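Side-chain contacts in Lmaj004144AAA protein (Leishmania major, PDB 1Y63), which probably transfers phosphate between nucleoside triphosphates and monophosphates as an adenylate kinase of the AK6 subfamily, and probably also hydrolyses ATP in ribosome maturation: residues 25-30 with 37-42; 31-36 with 166-171; 106-111 with 136-141. One frame throughout, in Å; residues are numbered along the deposited sequence. Where two conformers were deposited one is given.

Contact 1 of 3, residues 25-30 with 37-42. With MN (manganese (II) ion), chain C; ADP (adenosine-5'-diphosphate), chain Q.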
ATOM      1  N   SER A  25       5.254  -7.638   1.203  1.00 16.58           N
ATOM      2  CA  SER A  25       6.386  -8.289   0.547  1.00 16.70           C
ATOM      3  C   SER A  25       7.108  -7.336  -0.407  1.00 18.09           C
ATOM      4  O   SER A  25       8.335  -7.270  -0.432  1.00 17.97           O
ATOM      5  CB  SER A  25       5.951  -9.547  -0.174  1.00 18.97           C
ATOM      6  OG  SER A  25       5.409 -10.475   0.752  1.00 19.36           O
ATOM      7  N   MET A  26       6.330  -6.629  -1.219  1.00 18.84           N
ATOM      8  CA  MET A  26       6.926  -5.671  -2.163  1.00 17.57           C
ATOM      9  C   MET A  26       7.564  -4.502  -1.445  1.00 15.57           C
ATOM     10  O   MET A  26       8.661  -4.085  -1.791  1.00 16.40           O
ATOM     11  CB  MET A  26       5.929  -5.170  -3.184  1.00 19.40           C
ATOM     12  CG  MET A  26       6.590  -4.289  -4.233  1.00 21.51           C
ATOM     13  SD  MET A  26       5.453  -3.774  -5.527  1.00 21.06           S
ATOM     14  CE  MET A  26       5.282  -5.322  -6.409  1.00 19.91           C
ATOM     15  N   ALA A  27       6.909  -3.986  -0.410  1.00 16.63           N
ATOM     16  CA  ALA A  27       7.472  -2.861   0.333  1.00 14.63           C
ATOM     17  C   ALA A  27       8.795  -3.271   1.010  1.00 15.95           C
ATOM     18  O   ALA A  27       9.738  -2.464   1.087  1.00 17.94           O
ATOM     19  CB  ALA A  27       6.495  -2.362   1.353  1.00 18.44           C
ATOM     20  N   GLU A  28       8.854  -4.504   1.520  1.00 16.95           N
ATOM     21  CA  GLU A  28      10.095  -4.959   2.123  1.00 18.11           C
ATOM     22  C   GLU A  28      11.185  -5.166   1.087  1.00 16.86           C
ATOM     23  O   GLU A  28      12.357  -4.891   1.349  1.00 19.01           O
ATOM     24  CB  GLU A  28       9.877  -6.192   2.992  1.00 15.88           C
ATOM     25  CG  GLU A  28       8.968  -5.901   4.192  1.00 17.21           C
ATOM     26  CD  GLU A  28       9.650  -5.148   5.335  1.00 24.29           C
ATOM     27  OE1 GLU A  28      10.782  -4.631   5.187  1.00 24.72           O
ATOM     28  OE2 GLU A  28       9.033  -5.068   6.413  1.00 21.74           O
ATOM     29  N   MET A  29      10.824  -5.626  -0.103  1.00 18.03           N
ATOM     30  CA  MET A  29      11.798  -5.665  -1.199  1.00 18.12           C
ATOM     31  C   MET A  29      12.354  -4.299  -1.555  1.00 18.96           C
ATOM     32  O   MET A  29      13.559  -4.136  -1.736  1.00 18.44           O
ATOM     33  CB  MET A  29      11.203  -6.326  -2.428  1.00 19.71           C
ATOM     34  CG  MET A  29      12.205  -6.472  -3.537  1.00 19.12           C
ATOM     35  SD  MET A  29      11.672  -7.226  -5.092  0.60 24.57           S
ATOM     36  CE  MET A  29      11.944  -8.956  -4.755  0.60 25.43           C
ATOM     37  N   ILE A  30      11.481  -3.308  -1.626  1.00 17.07           N
ATOM     38  CA  ILE A  30      11.909  -1.942  -1.866  1.00 18.31           C
ATOM     39  C   ILE A  30      12.841  -1.452  -0.755  1.00 19.93           C
ATOM     40  O   ILE A  30      13.907  -0.882  -1.014  1.00 18.73           O
ATOM     41  CB  ILE A  30      10.670  -1.028  -2.037  1.00 18.27           C
ATOM     42  CG1 ILE A  30       9.955  -1.342  -3.357  1.00 19.19           C
ATOM     43  CG2 ILE A  30      11.040   0.445  -1.941  1.00 19.43           C
ATOM     44  CD1 ILE A  30       8.548  -0.807  -3.437  1.00 20.18           C
ATOM     45  N   PHE A  37      15.039   3.854   1.671  1.00 21.59           N
ATOM     46  CA  PHE A  37      13.601   3.714   1.919  1.00 20.54           C
ATOM     47  C   PHE A  37      13.295   3.073   3.264  1.00 22.38           C
ATOM     48  O   PHE A  37      13.869   2.024   3.610  1.00 27.37           O
ATOM     49  CB  PHE A  37      12.929   2.900   0.812  1.00 20.73           C
ATOM     50  CG  PHE A  37      12.571   3.699  -0.382  1.00 20.64           C
ATOM     51  CD1 PHE A  37      13.510   3.920  -1.379  1.00 20.68           C
ATOM     52  CD2 PHE A  37      11.305   4.275  -0.511  1.00 20.21           C
ATOM     53  CE1 PHE A  37      13.189   4.673  -2.480  1.00 22.18           C
ATOM     54  CE2 PHE A  37      10.986   5.027  -1.607  1.00 19.78           C
ATOM     55  CZ  PHE A  37      11.932   5.241  -2.592  1.00 23.69           C
ATOM     56  N   GLN A  38      12.388   3.709   3.997  1.00 19.38           N
ATOM     57  CA  GLN A  38      11.825   3.217   5.250  1.00 21.30           C
ATOM     58  C   GLN A  38      10.406   2.756   4.961  1.00 20.17           C
ATOM     59  O   GLN A  38       9.618   3.508   4.370  1.00 22.10           O
ATOM     60  CB  GLN A  38      11.757   4.341   6.303  1.00 23.61           C
ATOM     61  CG  GLN A  38      11.004   3.969   7.602  1.00 31.05           C
ATOM     62  CD  GLN A  38      10.659   5.191   8.481  1.00 36.50           C
ATOM     63  OE1 GLN A  38      11.161   6.284   8.259  1.00 39.21           O
ATOM     64  NE2 GLN A  38       9.774   4.999   9.458  1.00 42.60           N
ATOM     65  N   HIS A  39      10.084   1.557   5.429  1.00 20.86           N
ATOM     66  CA  HIS A  39       8.782   0.945   5.265  1.00 20.73           C
ATOM     67  C   HIS A  39       7.879   1.306   6.427  1.00 20.10           C
ATOM     68  O   HIS A  39       8.254   1.141   7.593  1.00 22.10           O
ATOM     69  CB  HIS A  39       8.955  -0.577   5.213  1.00 22.95           C
ATOM     70  CG  HIS A  39       7.686  -1.371   5.286  1.00 21.46           C
ATOM     71  ND1 HIS A  39       7.590  -2.547   6.009  1.00 19.47           N
ATOM     72  CD2 HIS A  39       6.497  -1.224   4.655  1.00 19.73           C
ATOM     73  CE1 HIS A  39       6.387  -3.070   5.842  1.00 20.74           C
ATOM     74  NE2 HIS A  39       5.702  -2.286   5.031  1.00 19.65           N
ATOM     75  N   LEU A  40       6.700   1.809   6.107  1.00 19.42           N
ATOM     76  CA  LEU A  40       5.650   2.078   7.115  1.00 18.70           C
ATOM     77  C   LEU A  40       4.522   1.101   6.832  1.00 19.61           C
ATOM     78  O   LEU A  40       3.857   1.186   5.793  1.00 19.36           O
ATOM     79  CB  LEU A  40       5.089   3.488   7.022  1.00 22.09           C
ATOM     80  CG  LEU A  40       5.904   4.705   7.414  1.00 27.19           C
ATOM     81  CD1 LEU A  40       6.930   5.081   6.363  1.00 32.31           C
ATOM     82  CD2 LEU A  40       4.929   5.854   7.620  1.00 26.50           C
ATOM     83  N   GLU A  41       4.361   0.119   7.708  1.00 20.03           N
ATOM     84  CA  GLU A  41       3.297  -0.866   7.594  1.00 19.17           C
ATOM     85  C   GLU A  41       2.091  -0.306   8.336  1.00 20.67           C
ATOM     86  O   GLU A  41       1.962  -0.454   9.532  1.00 20.39           O
ATOM     87  CB  GLU A  41       3.780  -2.233   8.158  1.00 22.39           C
ATOM     88  CG  GLU A  41       2.895  -3.430   7.853  1.00 20.40           C
ATOM     89  CD  GLU A  41       3.569  -4.800   8.069  1.00 23.85           C
ATOM     90  OE1 GLU A  41       4.822  -4.908   8.197  1.00 25.44           O
ATOM     91  OE2 GLU A  41       2.827  -5.789   8.150  1.00 24.65           O
ATOM     92  N   VAL A  42       1.196   0.350   7.605  1.00 20.21           N
ATOM     93  CA  VAL A  42       0.124   1.112   8.241  1.00 18.63           C
ATOM     94  C   VAL A  42      -0.822   0.257   9.084  1.00 19.92           C
ATOM     95  O   VAL A  42      -1.305   0.709  10.137  1.00 21.04           O
ATOM     96  CB  VAL A  42      -0.627   1.923   7.157  1.00 21.57           C
ATOM     97  CG1 VAL A  42      -1.814   2.665   7.750  1.00 21.49           C
ATOM     98  CG2 VAL A  42       0.344   2.873   6.510  1.00 22.46           C
TER
HETATM   99 MN    MN C 311       8.970  -3.298   7.677  1.00 19.37          MN
HETATM  100  PB  ADP Q 301      -0.342  -8.181   1.732  1.00 13.55           P
HETATM  101  O1B ADP Q 301      -1.530  -8.712   2.510  1.00 13.55           O
HETATM  102  O2B ADP Q 301      -0.807  -7.470   0.478  1.00 12.35           O
HETATM  103  O3B ADP Q 301       0.647  -7.377   2.571  1.00 12.14           O
HETATM  104  PA  ADP Q 301       1.834 -10.105   1.646  1.00 13.99           P
HETATM  105  O1A ADP Q 301       3.030  -9.283   1.217  1.00 13.62           O
HETATM  106  O2A ADP Q 301       1.709 -10.381   3.144  1.00 14.81           O
HETATM  107  O3A ADP Q 301       0.474  -9.467   1.124  1.00 11.85           O
HETATM  108  O5' ADP Q 301       1.821 -11.498   0.852  0.50 13.90           O
HETATM  109  C5' ADP Q 301       1.328 -12.660   1.503  0.50 13.24           C
HETATM  110  C4' ADP Q 301       2.156 -13.808   0.979  0.50 10.71           C
HETATM  111  O4' ADP Q 301       2.022 -13.883  -0.438  0.50 15.75           O
HETATM  112  C3' ADP Q 301       3.648 -13.655   1.217  0.50 12.86           C
HETATM  113  O3' ADP Q 301       4.056 -14.045   2.526  0.50 14.69           O
HETATM  114  C2' ADP Q 301       4.211 -14.546   0.143  0.50 16.61           C
HETATM  115  O2' ADP Q 301       4.056 -15.915   0.500  0.50 18.42           O
HETATM  116  C1' ADP Q 301       3.259 -14.316  -0.999  0.50 15.72           C
HETATM  117  N9  ADP Q 301       3.639 -13.311  -2.008  1.00 16.44           N
HETATM  118  C8  ADP Q 301       3.526 -11.943  -1.972  1.00 17.22           C
HETATM  119  N7  ADP Q 301       3.921 -11.393  -3.141  1.00 16.98           N
HETATM  120  C5  ADP Q 301       4.277 -12.442  -3.960  1.00 14.15           C
HETATM  121  C6  ADP Q 301       4.772 -12.537  -5.323  1.00 20.07           C
HETATM  122  N6  ADP Q 301       4.948 -11.428  -6.066  1.00 18.05           N
HETATM  123  N1  ADP Q 301       5.014 -13.781  -5.790  1.00 16.09           N
HETATM  124  C2  ADP Q 301       4.809 -14.882  -5.020  1.00 18.29           C
HETATM  125  N3  ADP Q 301       4.353 -14.899  -3.753  1.00 16.17           N
HETATM  126  C4  ADP Q 301       4.085 -13.685  -3.198  1.00 15.76           C
HETATM  127  O   HOH W   1      10.820  -2.757   7.024  1.00 23.95           O
HETATM  128  O   HOH W   2       8.770  -1.358   8.858  1.00 22.78           O
HETATM  129  O   HOH W   3       7.199  -3.915   8.812  1.00 22.88           O
HETATM  130  O   HOH W   4      10.135  -4.082   9.405  1.00 20.94           O
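Ala27 and His39 have the nearest CA atoms, 6.4 Å apart, where residues 25-30 of helix 23-33 run back against strand 37-41 at 159° with the axes 8.1 Å apart. In this P-loop NTPase fold the helix follows the nucleotide-binding loop and the strand is an outer one of the parallel sheet. A manganese ion bridges the two elements: Glu28 OE2 binds it at 2.2 Å and His39 ND1 at 2.3 Å, and four waters complete six ligands. Glu28 reaches the ion because its chain bends at CG (chi2 -77°), which brings the carboxylate to the imidazole with the two planes 70° apart. OE2 and ND1 lie close as fellow ligands of the metal, not as a hydrogen-bonded pair. The ring is gripped from its other nitrogen too, since His39 NE2 is hydrogen-bonded to Asp89, and Ala27 CB packs 3.5 Å from His39 CD2. Farther along, Ile30 lays CG2 over one face of Phe37, 4.2 Å from the ring centroid, a CH-pi contact displaced toward the rim. At the helix start Ser25 gives both N and OG to ADP O1A. Three of the four waters also donate to the protein, water 1 to Glu28 OE1 at 2.6 Å.

Contact 2 of 3, residues 31-36 with 166-171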
ATOM      1  N   ALA A  31      12.449  -1.665   0.498  1.00 17.93           N
ATOM      2  CA  ALA A  31      13.257  -1.210   1.612  1.00 21.65           C
ATOM      3  C   ALA A  31      14.617  -1.897   1.628  1.00 19.83           C
ATOM      4  O   ALA A  31      15.628  -1.277   2.043  1.00 23.22           O
ATOM      5  CB  ALA A  31      12.539  -1.441   2.910  1.00 21.61           C
ATOM      6  N   ALA A  32      14.663  -3.149   1.183  1.00 20.20           N
ATOM      7  CA  ALA A  32      15.930  -3.905   1.106  1.00 19.56           C
ATOM      8  C   ALA A  32      16.830  -3.545  -0.061  1.00 23.52           C
ATOM      9  O   ALA A  32      18.063  -3.587   0.066  1.00 25.18           O
ATOM     10  CB  ALA A  32      15.651  -5.399   1.066  1.00 20.24           C
ATOM     11  N   GLU A  33      16.232  -3.259  -1.207  1.00 19.41           N
ATOM     12  CA  GLU A  33      16.943  -3.125  -2.477  1.00 20.92           C
ATOM     13  C   GLU A  33      17.192  -1.716  -2.924  1.00 23.49           C
ATOM     14  O   GLU A  33      18.198  -1.462  -3.564  1.00 25.36           O
ATOM     15  CB  GLU A  33      16.146  -3.759  -3.598  1.00 25.76           C
ATOM     16  CG  GLU A  33      16.111  -5.229  -3.586  1.00 34.00           C
ATOM     17  CD  GLU A  33      15.783  -5.782  -4.967  1.00 41.66           C
ATOM     18  OE1 GLU A  33      14.975  -5.159  -5.690  1.00 46.10           O
ATOM     19  OE2 GLU A  33      16.340  -6.833  -5.324  1.00 48.87           O
ATOM     20  N   LEU A  34      16.258  -0.816  -2.663  1.00 22.49           N
ATOM     21  CA  LEU A  34      16.389   0.582  -3.106  1.00 21.61           C
ATOM     22  C   LEU A  34      17.074   1.413  -2.023  1.00 25.29           C
ATOM     23  O   LEU A  34      17.154   0.996  -0.865  1.00 33.00           O
ATOM     24  CB  LEU A  34      15.024   1.161  -3.521  1.00 21.35           C
ATOM     25  CG  LEU A  34      14.232   0.425  -4.614  1.00 25.64           C
ATOM     26  CD1 LEU A  34      13.150   1.365  -5.157  1.00 27.63           C
ATOM     27  CD2 LEU A  34      15.044  -0.118  -5.751  1.00 31.42           C
ATOM     28  N   ASP A  35      17.617   2.563  -2.409  1.00 27.48           N
ATOM     29  CA  ASP A  35      18.428   3.365  -1.500  1.00 27.06           C
ATOM     30  C   ASP A  35      17.569   4.266  -0.642  1.00 27.34           C
ATOM     31  O   ASP A  35      16.809   5.084  -1.171  1.00 24.15           O
ATOM     32  CB  ASP A  35      19.405   4.257  -2.268  1.00 30.70           C
ATOM     33  CG  ASP A  35      20.131   5.242  -1.365  0.50 33.87           C
ATOM     34  OD1 ASP A  35      20.810   4.796  -0.415  0.50 39.17           O
ATOM     35  OD2 ASP A  35      20.030   6.464  -1.606  0.50 38.66           O
ATOM     36  N   GLY A  36      17.723   4.120   0.674  1.00 24.97           N
ATOM     37  CA  GLY A  36      17.168   5.063   1.629  1.00 23.18           C
ATOM     38  C   GLY A  36      15.680   5.012   1.869  1.00 24.28           C
ATOM     39  O   GLY A  36      15.119   6.032   2.243  1.00 22.95           O
ATOM     40  N   ALA A 166      10.342  -7.360 -11.253  1.00 16.88           N
ATOM     41  CA  ALA A 166      10.230  -6.468 -12.410  1.00 18.18           C
ATOM     42  C   ALA A 166       9.505  -5.168 -12.072  1.00 18.41           C
ATOM     43  O   ALA A 166       9.872  -4.078 -12.542  1.00 18.11           O
ATOM     44  CB  ALA A 166       9.550  -7.197 -13.573  1.00 17.85           C
ATOM     45  N   THR A 167       8.478  -5.269 -11.230  1.00 18.35           N
ATOM     46  CA  THR A 167       7.791  -4.098 -10.742  1.00 17.59           C
ATOM     47  C   THR A 167       8.749  -3.223  -9.928  1.00 17.50           C
ATOM     48  O   THR A 167       8.784  -2.000 -10.093  1.00 18.70           O
ATOM     49  CB  THR A 167       6.545  -4.490  -9.932  1.00 18.75           C
ATOM     50  OG1 THR A 167       5.605  -5.127 -10.825  1.00 17.60           O
ATOM     51  CG2 THR A 167       5.932  -3.269  -9.266  1.00 19.14           C
ATOM     52  N   VAL A 168       9.544  -3.842  -9.056  1.00 17.96           N
ATOM     53  CA  VAL A 168      10.500  -3.063  -8.284  1.00 17.41           C
ATOM     54  C   VAL A 168      11.519  -2.365  -9.183  1.00 17.63           C
ATOM     55  O   VAL A 168      11.887  -1.243  -8.910  1.00 18.31           O
ATOM     56  CB  VAL A 168      11.112  -3.886  -7.135  1.00 18.30           C
ATOM     57  CG1 VAL A 168      12.253  -3.138  -6.486  1.00 19.83           C
ATOM     58  CG2 VAL A 168      10.024  -4.215  -6.106  1.00 19.12           C
ATOM     59  N   GLU A 169      11.914  -2.989 -10.294  1.00 17.13           N
ATOM     60  CA  GLU A 169      12.817  -2.389 -11.254  1.00 19.48           C
ATOM     61  C   GLU A 169      12.149  -1.173 -11.924  1.00 20.04           C
ATOM     62  O   GLU A 169      12.763  -0.113 -12.074  1.00 21.90           O
ATOM     63  CB  GLU A 169      13.242  -3.421 -12.303  1.00 20.57           C
ATOM     64  CG  GLU A 169      14.071  -4.583 -11.796  0.50 21.52           C
ATOM     65  CD  GLU A 169      15.128  -5.037 -12.799  0.10 22.11           C
ATOM     66  OE1 GLU A 169      14.839  -5.066 -14.014  0.10 20.80           O
ATOM     67  OE2 GLU A 169      16.251  -5.375 -12.368  0.10 23.54           O
ATOM     68  N   GLU A 170      10.885  -1.316 -12.298  1.00 20.15           N
ATOM     69  CA  GLU A 170      10.137  -0.188 -12.858  1.00 18.71           C
ATOM     70  C   GLU A 170      10.052   0.944 -11.834  1.00 17.97           C
ATOM     71  O   GLU A 170      10.210   2.110 -12.171  1.00 20.28           O
ATOM     72  CB  GLU A 170       8.736  -0.620 -13.322  1.00 19.02           C
ATOM     73  CG  GLU A 170       7.905   0.508 -13.930  1.00 24.75           C
ATOM     74  CD  GLU A 170       8.315   0.863 -15.347  1.00 31.97           C
ATOM     75  OE1 GLU A 170       8.976   0.033 -15.997  1.00 34.86           O
ATOM     76  OE2 GLU A 170       7.955   1.965 -15.809  1.00 37.94           O
ATOM     77  N   ILE A 171       9.794   0.618 -10.574  1.00 19.27           N
ATOM     78  CA  ILE A 171       9.754   1.632  -9.514  1.00 16.83           C
ATOM     79  C   ILE A 171      11.107   2.339  -9.388  1.00 20.51           C
ATOM     80  O   ILE A 171      11.168   3.568  -9.314  1.00 20.46           O
ATOM     81  CB  ILE A 171       9.328   0.986  -8.167  1.00 18.07           C
ATOM     82  CG1 ILE A 171       7.856   0.572  -8.241  1.00 18.77           C
ATOM     83  CG2 ILE A 171       9.553   1.935  -7.008  1.00 19.04           C
ATOM     84  CD1 ILE A 171       7.377  -0.312  -7.091  1.00 19.40           C
TER
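The layer of helices on one side of the P-loop fold's parallel sheet is joined here, where the end of helix 23-33 and the turn after it meet helix 161-178. Leu34, the first residue to leave helical geometry, and Val168 have the closest CA atoms, 8.6 Å apart, so side chains make the contact. Leu34 divides its two methyls between successive turns of the partner helix: CD2 lies 4.2 Å from Val168 CG1, and CD1 lies 4.1 Å from Ile171 CG2. The leucine and valine side chains slide past one another in opposite directions, whereas leucine and isoleucine cross at about a right angle. Val168 presents CG1 because that methyl stands opposite the backbone N across the CA-CB bond (chi1 171°). With only 143 Å² buried on both sides together, the join is small. Helix 23-33 adds to it through Met29, which also packs on Val168, and Ile30, which packs on Ile171; Ile171 also touches Met103 and Val105 of strand 103-108. At the exposed rim the extended Glu33 side chain crosses Val168 at a slant, and its carboxylate oxygen OE1 comes to 3.5 Å from Val168 CG1, a van der Waals contact, not a polar bond.

Contact 3 of 3, residues 106-111 with 136-141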
ATOM      1  N   VAL A 106      -0.599  -0.026  -7.377  1.00 16.69           N
ATOM      2  CA  VAL A 106      -1.724  -0.890  -7.012  1.00 16.64           C
ATOM      3  C   VAL A 106      -1.399  -2.292  -7.510  1.00 18.28           C
ATOM      4  O   VAL A 106      -1.172  -2.482  -8.710  1.00 18.19           O
ATOM      5  CB  VAL A 106      -3.046  -0.426  -7.678  1.00 16.93           C
ATOM      6  CG1 VAL A 106      -4.212  -1.362  -7.293  1.00 21.10           C
ATOM      7  CG2 VAL A 106      -3.403   0.998  -7.364  1.00 20.05           C
ATOM      8  N   LEU A 107      -1.438  -3.262  -6.587  1.00 18.52           N
ATOM      9  CA  LEU A 107      -1.158  -4.649  -6.888  1.00 17.96           C
ATOM     10  C   LEU A 107      -2.445  -5.428  -7.120  1.00 19.30           C
ATOM     11  O   LEU A 107      -3.420  -5.249  -6.407  1.00 20.03           O
ATOM     12  CB  LEU A 107      -0.359  -5.307  -5.763  1.00 18.99           C
ATOM     13  CG  LEU A 107       0.945  -4.600  -5.353  1.00 19.05           C
ATOM     14  CD1 LEU A 107       1.671  -5.361  -4.250  1.00 19.91           C
ATOM     15  CD2 LEU A 107       1.791  -4.431  -6.554  1.00 18.34           C
ATOM     16  N   HIS A 108      -2.407  -6.272  -8.151  1.00 18.32           N
ATOM     17  CA  HIS A 108      -3.452  -7.243  -8.442  1.00 19.28           C
ATOM     18  C   HIS A 108      -2.908  -8.647  -8.390  1.00 20.67           C
ATOM     19  O   HIS A 108      -1.714  -8.865  -8.605  1.00 21.74           O
ATOM     20  CB  HIS A 108      -4.030  -6.976  -9.828  1.00 19.14           C
ATOM     21  CG  HIS A 108      -4.983  -5.825  -9.860  1.00 20.89           C
ATOM     22  ND1 HIS A 108      -6.173  -5.836  -9.162  1.00 26.72           N
ATOM     23  CD2 HIS A 108      -4.947  -4.651 -10.526  1.00 26.41           C
ATOM     24  CE1 HIS A 108      -6.825  -4.709  -9.398  1.00 28.17           C
ATOM     25  NE2 HIS A 108      -6.111  -3.981 -10.234  1.00 24.76           N
ATOM     26  N   THR A 109      -3.780  -9.614  -8.125  1.00 18.93           N
ATOM     27  CA  THR A 109      -3.373 -11.010  -8.077  1.00 19.86           C
ATOM     28  C   THR A 109      -4.526 -11.837  -8.652  1.00 22.93           C
ATOM     29  O   THR A 109      -5.702 -11.547  -8.363  1.00 22.84           O
ATOM     30  CB  THR A 109      -3.055 -11.423  -6.615  1.00 20.11           C
ATOM     31  OG1 THR A 109      -2.020 -10.573  -6.079  1.00 21.59           O
ATOM     32  CG2 THR A 109      -2.574 -12.828  -6.493  1.00 26.28           C
ATOM     33  N   SER A 110      -4.207 -12.827  -9.481  1.00 21.14           N
ATOM     34  CA  SER A 110      -5.224 -13.709 -10.041  1.00 20.21           C
ATOM     35  C   SER A 110      -5.993 -14.385  -8.928  1.00 21.77           C
ATOM     36  O   SER A 110      -5.459 -14.630  -7.867  1.00 20.99           O
ATOM     37  CB  SER A 110      -4.571 -14.756 -10.948  0.50 23.04           C
ATOM     38  OG  SER A 110      -3.868 -14.127 -12.016  0.50 26.99           O
ATOM     39  N   THR A 111      -7.254 -14.718  -9.177  1.00 22.90           N
ATOM     40  CA  THR A 111      -8.092 -15.234  -8.092  1.00 26.68           C
ATOM     41  C   THR A 111      -7.536 -16.538  -7.496  1.00 23.85           C
ATOM     42  O   THR A 111      -7.507 -16.709  -6.263  1.00 22.16           O
ATOM     43  CB  THR A 111      -9.582 -15.361  -8.526  1.00 30.96           C
ATOM     44  OG1 THR A 111     -10.283 -16.207  -7.606  1.00 43.85           O
ATOM     45  CG2 THR A 111      -9.677 -15.942  -9.848  1.00 26.30           C
ATOM     46  N   ILE A 136     -12.022  -9.008  -7.132  1.00 19.59           N
ATOM     47  CA  ILE A 136     -12.832  -9.140  -8.365  1.00 21.07           C
ATOM     48  C   ILE A 136     -13.523  -7.822  -8.718  1.00 21.67           C
ATOM     49  O   ILE A 136     -13.677  -7.488  -9.915  1.00 23.47           O
ATOM     50  CB  ILE A 136     -13.901 -10.255  -8.211  1.00 22.79           C
ATOM     51  CG1 ILE A 136     -13.218 -11.608  -8.007  0.50 21.07           C
ATOM     52  CG2 ILE A 136     -14.795 -10.316  -9.442  0.50 21.27           C
ATOM     53  CD1 ILE A 136     -14.122 -12.627  -7.383  0.50 19.44           C
ATOM     54  N   GLN A 137     -13.945  -7.072  -7.700  1.00 20.48           N
ATOM     55  CA  GLN A 137     -14.659  -5.803  -7.921  1.00 20.42           C
ATOM     56  C   GLN A 137     -13.708  -4.615  -8.098  1.00 22.49           C
ATOM     57  O   GLN A 137     -14.163  -3.489  -8.276  1.00 22.92           O
ATOM     58  CB  GLN A 137     -15.649  -5.517  -6.788  1.00 21.91           C
ATOM     59  CG  GLN A 137     -16.764  -6.565  -6.635  1.00 26.23           C
ATOM     60  CD  GLN A 137     -17.682  -6.643  -7.838  1.00 38.67           C
ATOM     61  OE1 GLN A 137     -17.773  -5.703  -8.625  1.00 42.86           O
ATOM     62  NE2 GLN A 137     -18.372  -7.776  -7.993  1.00 43.04           N
ATOM     63  N   CYS A 138     -12.403  -4.878  -8.098  0.70 22.37           N
ATOM     64  CA  CYS A 138     -11.348  -3.839  -8.273  0.70 22.30           C
ATOM     65  C   CYS A 138     -11.489  -2.676  -7.297  0.70 22.07           C
ATOM     66  O   CYS A 138     -11.228  -1.535  -7.651  0.70 22.24           O
ATOM     67  CB  CYS A 138     -11.307  -3.317  -9.710  0.70 24.65           C
ATOM     68  SG  CYS A 138     -10.863  -4.567 -10.922  0.70 31.17           S
ATOM     69  N   ILE A 139     -11.878  -2.965  -6.061  1.00 22.95           N
ATOM     70  CA  ILE A 139     -12.173  -1.905  -5.076  1.00 21.82           C
ATOM     71  C   ILE A 139     -10.957  -1.015  -4.839  1.00 22.50           C
ATOM     72  O   ILE A 139     -11.043   0.232  -4.918  1.00 22.32           O
ATOM     73  CB  ILE A 139     -12.685  -2.511  -3.750  1.00 25.59           C
ATOM     74  CG1 ILE A 139     -14.005  -3.259  -3.995  1.00 26.89           C
ATOM     75  CG2 ILE A 139     -12.793  -1.436  -2.671  1.00 28.63           C
ATOM     76  CD1 ILE A 139     -15.129  -2.426  -4.555  1.00 29.92           C
ATOM     77  N   CYS A 140      -9.813  -1.636  -4.578  0.70 21.07           N
ATOM     78  CA  CYS A 140      -8.595  -0.884  -4.216  0.70 20.06           C
ATOM     79  C   CYS A 140      -8.080  -0.056  -5.400  0.70 21.00           C
ATOM     80  O   CYS A 140      -7.660   1.105  -5.239  0.70 22.62           O
ATOM     81  CB  CYS A 140      -7.516  -1.840  -3.693  0.70 22.59           C
ATOM     82  SG  CYS A 140      -7.979  -2.681  -2.161  0.70 26.70           S
ATOM     83  N   GLU A 141      -8.113  -0.633  -6.600  1.00 20.83           N
ATOM     84  CA  GLU A 141      -7.655   0.093  -7.763  1.00 20.61           C
ATOM     85  C   GLU A 141      -8.553   1.288  -8.020  1.00 21.84           C
ATOM     86  O   GLU A 141      -8.074   2.400  -8.290  1.00 21.75           O
ATOM     87  CB  GLU A 141      -7.596  -0.788  -9.006  1.00 22.40           C
ATOM     88  CG  GLU A 141      -6.928  -0.051 -10.154  1.00 25.43           C
ATOM     89  CD  GLU A 141      -7.028  -0.751 -11.495  1.00 32.37           C
ATOM     90  OE1 GLU A 141      -7.019  -1.989 -11.543  1.00 29.20           O
ATOM     91  OE2 GLU A 141      -7.105  -0.037 -12.513  1.00 37.07           O
TER
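Beside the nucleotide pocket, where the side chain of His108 comes within about 6 Å of that of the ADP-binding Asn158, a histidine-carboxylate hydrogen bond ties a strand end to a helix start. His108 NE2 donates to Glu141 OE1 at 2.6 Å with an N-H...O angle of 160°. The acceptor sits close to the imidazole plane, at the ring's edge, while the donor meets OE1 on its anti side, 18° out of the carboxylate plane; ring and carboxylate are turned 67° apart. ND1 is taken as well, hydrogen-bonded to Glu135 OE2, so partners at both nitrogens should fix the ring's rotation. With Glu135 and Glu141 each accepting from one ring nitrogen, a protonated imidazole would be consistent, although Arg145, in a salt bridge with Glu141 OE2, offsets part of the negative charge. The strand is 103-108 of the P-loop parallel sheet, and helix 139-147 begins just after a Schellman motif at Cys138, whose positive phi turns the chain out of helix 125-136. Next to the polar pair, Val106 crosses the base of the glutamate at about a right angle, its CG1 3.8 Å from both CA and CB of Glu141.

Contacts 1 and 2 share helix 23-33 and have centres 10 Å apart: contact 1 takes its side toward strand 37-41, while contact 2 joins its C-terminal end to helix 161-178. They touch directly, with Met26 CE 3.6 Å from Thr167 CG2 and Ile30 CD1 3.9 Å from Ile171 CD1. Contact 3 lies on the opposite side of the chain's centre, about 19 Å from contact 1 between centres, yet Met26 CE also meets Leu107 CD2 at 3.6 Å. Ser25 places contact 1 on ADP itself; the side chains of Val168 in contact 2 and Val106 in contact 3 remain about 9 and 10 Å from the nucleotide.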